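Local coordinates for foldase protein PrsA (Streptococcus pneumoniae, PDB 5TVL) that probably assists the folding of secreted proteins outside the cell membrane, as a lipoprotein of the peptidyl-prolyl cis-trans isomerase class, at residues Leu187-Val192 against Val211-Lys216; Ser193-Ala198 against Ser206-Val211. All coordinates share one frame; numbering follows the deposited sequence.

Interaction 1. Residues Leu187-Val192 against Val211-Lys216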
# COMPACT_ATOMS: atom_id res chain seq x y z
N LEU A 187 11.72 16.42 17.00
CA LEU A 187 12.89 16.74 17.83
C LEU A 187 13.56 18.05 17.39
O LEU A 187 13.42 18.48 16.24
CB LEU A 187 13.93 15.62 17.74
CG LEU A 187 13.53 14.26 18.31
CD1 LEU A 187 14.45 13.16 17.80
CD2 LEU A 187 13.50 14.29 19.83
N ASP A 188 14.28 18.67 18.33
CA ASP A 188 15.26 19.70 18.00
C ASP A 188 16.60 19.01 17.75
O ASP A 188 16.74 17.81 18.00
CB ASP A 188 15.40 20.72 19.14
CG ASP A 188 14.12 21.49 19.40
OD1 ASP A 188 13.40 21.83 18.44
OD2 ASP A 188 13.83 21.77 20.58
N VAL A 189 17.58 19.77 17.25
CA VAL A 189 18.89 19.22 16.91
C VAL A 189 19.61 18.80 18.20
O VAL A 189 19.51 19.48 19.22
CB VAL A 189 19.74 20.21 16.07
CG1 VAL A 189 21.15 19.67 15.81
CG2 VAL A 189 19.05 20.52 14.75
N ASP A 190 20.33 17.68 18.13
CA ASP A 190 20.93 17.01 19.29
C ASP A 190 19.90 16.57 20.35
O ASP A 190 20.21 16.51 21.54
CB ASP A 190 22.05 17.87 19.92
CG ASP A 190 23.12 18.27 18.92
OD1 ASP A 190 23.51 17.44 18.08
OD2 ASP A 190 23.60 19.43 19.00
N GLY A 191 18.68 16.25 19.90
CA GLY A 191 17.59 15.85 20.79
C GLY A 191 17.32 14.36 20.66
O GLY A 191 17.35 13.82 19.56
N VAL A 192 17.06 13.71 21.79
CA VAL A 192 16.87 12.26 21.86
C VAL A 192 15.40 11.94 22.13
O VAL A 192 14.82 12.45 23.10
CB VAL A 192 17.76 11.63 22.96
CG1 VAL A 192 17.49 10.13 23.08
CG2 VAL A 192 19.24 11.88 22.68
N VAL A 211 15.73 7.47 18.61
CA VAL A 211 16.22 8.37 17.56
C VAL A 211 16.99 9.54 18.17
O VAL A 211 16.58 10.08 19.20
CB VAL A 211 15.07 8.91 16.68
CG1 VAL A 211 15.60 9.75 15.52
CG2 VAL A 211 14.21 7.78 16.14
N LYS A 212 18.08 9.92 17.52
CA LYS A 212 18.90 11.08 17.88
C LYS A 212 19.03 11.94 16.63
O LYS A 212 19.69 11.54 15.67
CB LYS A 212 20.28 10.60 18.36
CG LYS A 212 21.33 11.69 18.61
CD LYS A 212 21.12 12.41 19.93
CE LYS A 212 22.15 13.52 20.12
NZ LYS A 212 23.53 13.01 20.38
N LEU A 213 18.42 13.13 16.63
CA LEU A 213 18.51 14.05 15.50
C LEU A 213 19.89 14.72 15.47
O LEU A 213 20.32 15.29 16.48
CB LEU A 213 17.41 15.12 15.56
CG LEU A 213 17.19 15.93 14.27
CD1 LEU A 213 16.54 15.08 13.19
CD2 LEU A 213 16.34 17.16 14.56
N THR A 214 20.57 14.63 14.33
CA THR A 214 21.91 15.18 14.13
C THR A 214 21.85 16.47 13.28
O THR A 214 22.44 17.48 13.67
CB THR A 214 22.84 14.15 13.45
OG1 THR A 214 22.90 12.96 14.25
CG2 THR A 214 24.26 14.70 13.28
N LYS A 215 21.17 16.40 12.14
CA LYS A 215 21.07 17.54 11.21
C LYS A 215 19.65 17.65 10.65
O LYS A 215 18.95 16.64 10.51
CB LYS A 215 22.08 17.38 10.07
CG LYS A 215 22.43 18.66 9.32
CD LYS A 215 23.24 19.63 10.16
CE LYS A 215 23.87 20.73 9.33
NZ LYS A 215 25.14 20.31 8.66
N LYS A 216 19.24 18.87 10.33
CA LYS A 216 17.91 19.15 9.77
C LYS A 216 18.03 20.23 8.70
O LYS A 216 18.53 21.31 8.97
CB LYS A 216 16.96 19.63 10.88
CG LYS A 216 15.50 19.78 10.45
CD LYS A 216 14.67 20.55 11.47
CE LYS A 216 14.50 19.78 12.77
NZ LYS A 216 13.47 20.38 13.66

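Interaction 2. Residues Ser193-Ala198 against Ser206-Val211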
# COMPACT_ATOMS: atom_id res chain seq x y z
N SER A 193 14.81 11.10 21.29
CA SER A 193 13.43 10.66 21.46
C SER A 193 13.33 9.63 22.59
O SER A 193 14.33 9.04 23.00
CB SER A 193 12.88 10.05 20.16
OG SER A 193 13.43 8.77 19.90
N ASP A 194 12.10 9.43 23.07
CA ASP A 194 11.77 8.28 23.93
C ASP A 194 11.62 7.04 23.04
O ASP A 194 11.85 7.11 21.82
CB ASP A 194 10.50 8.56 24.72
CG ASP A 194 10.66 9.73 25.69
OD1 ASP A 194 11.57 9.67 26.54
OD2 ASP A 194 9.88 10.70 25.59
N VAL A 195 11.24 5.90 23.62
CA VAL A 195 11.09 4.65 22.85
C VAL A 195 9.92 4.77 21.87
O VAL A 195 8.80 5.11 22.27
CB VAL A 195 10.92 3.40 23.75
CG1 VAL A 195 10.75 2.14 22.89
CG2 VAL A 195 12.11 3.24 24.69
N ILE A 196 10.21 4.51 20.60
CA ILE A 196 9.22 4.42 19.53
C ILE A 196 8.99 2.93 19.30
O ILE A 196 9.94 2.15 19.38
CB ILE A 196 9.72 5.08 18.23
CG1 ILE A 196 10.05 6.56 18.46
CG2 ILE A 196 8.70 4.94 17.10
CD1 ILE A 196 11.18 7.08 17.60
N THR A 197 7.75 2.55 19.01
CA THR A 197 7.37 1.14 18.90
C THR A 197 6.70 0.85 17.55
O THR A 197 5.67 1.44 17.23
CB THR A 197 6.42 0.74 20.04
OG1 THR A 197 6.97 1.16 21.29
CG2 THR A 197 6.20 -0.77 20.07
N ALA A 198 7.31 -0.04 16.78
CA ALA A 198 6.66 -0.69 15.64
C ALA A 198 6.01 -1.95 16.20
O ALA A 198 6.70 -2.91 16.53
CB ALA A 198 7.66 -1.03 14.55
N SER A 206 7.62 -7.19 16.94
CA SER A 206 7.62 -5.82 17.44
C SER A 206 9.04 -5.29 17.64
O SER A 206 9.86 -5.93 18.30
CB SER A 206 6.81 -5.69 18.74
OG SER A 206 7.41 -6.43 19.79
N GLN A 207 9.32 -4.12 17.05
CA GLN A 207 10.63 -3.47 17.14
C GLN A 207 10.51 -2.18 17.94
O GLN A 207 9.43 -1.58 18.01
CB GLN A 207 11.19 -3.16 15.74
CG GLN A 207 11.39 -4.37 14.82
CD GLN A 207 12.59 -5.23 15.19
OE1 GLN A 207 12.68 -5.77 16.29
NE2 GLN A 207 13.51 -5.39 14.24
N TYR A 208 11.61 -1.77 18.55
CA TYR A 208 11.66 -0.59 19.40
C TYR A 208 12.83 0.28 18.97
O TYR A 208 13.94 -0.22 18.80
CB TYR A 208 11.78 -0.99 20.88
CG TYR A 208 10.67 -1.93 21.31
CD1 TYR A 208 10.78 -3.31 21.14
CD2 TYR A 208 9.49 -1.43 21.87
CE1 TYR A 208 9.76 -4.17 21.51
CE2 TYR A 208 8.46 -2.29 22.25
CZ TYR A 208 8.61 -3.65 22.06
OH TYR A 208 7.60 -4.51 22.43
N TYR A 209 12.57 1.58 18.78
CA TYR A 209 13.55 2.51 18.22
C TYR A 209 13.84 3.66 19.18
O TYR A 209 12.96 4.09 19.93
CB TYR A 209 13.04 3.08 16.90
CG TYR A 209 12.78 2.06 15.82
CD1 TYR A 209 11.58 1.35 15.77
CD2 TYR A 209 13.73 1.81 14.82
CE1 TYR A 209 11.33 0.42 14.78
CE2 TYR A 209 13.49 0.88 13.82
CZ TYR A 209 12.29 0.19 13.80
OH TYR A 209 12.03 -0.74 12.82
N ILE A 210 15.08 4.14 19.15
CA ILE A 210 15.48 5.38 19.83
C ILE A 210 16.17 6.22 18.77
O ILE A 210 17.09 5.75 18.11
CB ILE A 210 16.44 5.11 21.02
CG1 ILE A 210 15.79 4.15 22.03
CG2 ILE A 210 16.80 6.41 21.72
CD1 ILE A 210 16.75 3.57 23.05
N VAL A 211 15.73 7.47 18.61
CA VAL A 211 16.22 8.37 17.56
C VAL A 211 16.99 9.54 18.17
O VAL A 211 16.58 10.08 19.20
CB VAL A 211 15.07 8.91 16.68
CG1 VAL A 211 15.60 9.75 15.52
CG2 VAL A 211 14.21 7.78 16.14

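Interaction 1. Residues Leu187-Val192 against Val211-Lys216
Leu213 is gripped twice by the loop that passes over it. Leu213 N lies 3.2 Å from Gly191 O in an almost straight hydrogen bond (160° at the hydrogen), in the plane of that carbonyl. Leu213 O accepts Asp190 N at 2.9 Å, a more bent bond whose donor stands above the carbonyl plane. One residue further along the loop, Val192 makes a single bridge to Lys212, and the Val192 CA-H leans on Val211 O.

The Leu213 side chain, with CG anti to the backbone N (chi1 -166°), is directed toward the loop. Leu213 CD2 sits 3.5 Å from Asp188 O and about as close to Leu187 O, while Leu213 CB meets Leu187 CB at 4.1 Å. Asp188 to Gly191 form a type II beta turn, so the chain reverses above Leu213. In this parvulin-type domain the turn belongs to the connection from helix 178-186 to strand 196-198, folded back on strand 207-216.

Two lysines flank the turn. Lys216, bent at chi3 (-68°), donates a hydrogen bond from Lys216 NZ to Leu187 O at 3.2 Å, almost along the C=O axis. Asp188 OD1 is 5.0 Å from Lys216 NZ, too far for an ion pair, though its charge may favour the ammonium. Lys212, bent at chi2 and chi4, crosses Val192 obliquely, CD to Val192 CG2 3.4 Å, and lays CE against Asp190 CA.

On its other side the strand is held by strand 120-127. Lys212 and Thr214 pair through their backbones with Gln123 and Thr121 of that strand, alternating with Leu213, which serves the loop. Beside them Val211 packs on Val180 and Ala184 of helix 178-186, the helix from which Leu187 emerges.

Interaction 2. Residues Ser193-Ala198 against Ser206-Val211
Strands 196-198 and 207-216 form an antiparallel beta hairpin at one side of the four-stranded parvulin sheet, and six hydrogen bonds cross between the segments, five of them backbone to backbone. Ile196 and Tyr209 exchange two bonds, Ile196 N to Tyr209 O at 2.9 Å and almost perfectly straight (179°), Tyr209 N to Ile196 O at 2.8 Å. Ala198 and Gln207 repeat the hydrogen-bonded pair with more bent links.

At the Val211 end a side chain takes part. Ser193 N donates to Val211 O at 2.9 Å, but the return bond from Val211 N ends on Ser193 OG, also at 2.9 Å, instead of on a carbonyl. That hydroxyl sits between backbone N and carbonyl carbon (chi1 73°) and donates in turn to Asp194 O, in the carbonyl plane on a lone pair, so it both accepts and donates.

Groups turned outward are met elsewhere: Gln179 NE2 reaches Thr197 O, and Asp194 N bonds to Asn67 OD1 of the second subunit. On one face Thr197 lies alongside the Tyr208 ring, pointing the same way, its CG2 3.5 Å from Tyr208 CE2. On the other, Ala198 CB meets the edge of the Tyr209 ring in plane, 4.0 Å from Tyr209 CE1.

In the fold
Strand 207-216 serves both contacts, and Val211 is the residue they share: interaction 2 takes up the first half of the strand and interaction 1 the second, their centres 15 Å apart. The chain leaves the turn of 187-192 and runs directly into 193-198, so a single continuous piece of chain runs along much of that side of the strand. Side chains bridge the junction, Leu187 CD2 lying 3.7 Å from Ser193 N and Val192 CG1 4.0 Å from Ile210 CG2. Both belong to the isomerase domain. Near interaction 2 a sulfate, probably from the crystallisation liquor, lies about 5 Å from the Gln207 side chain.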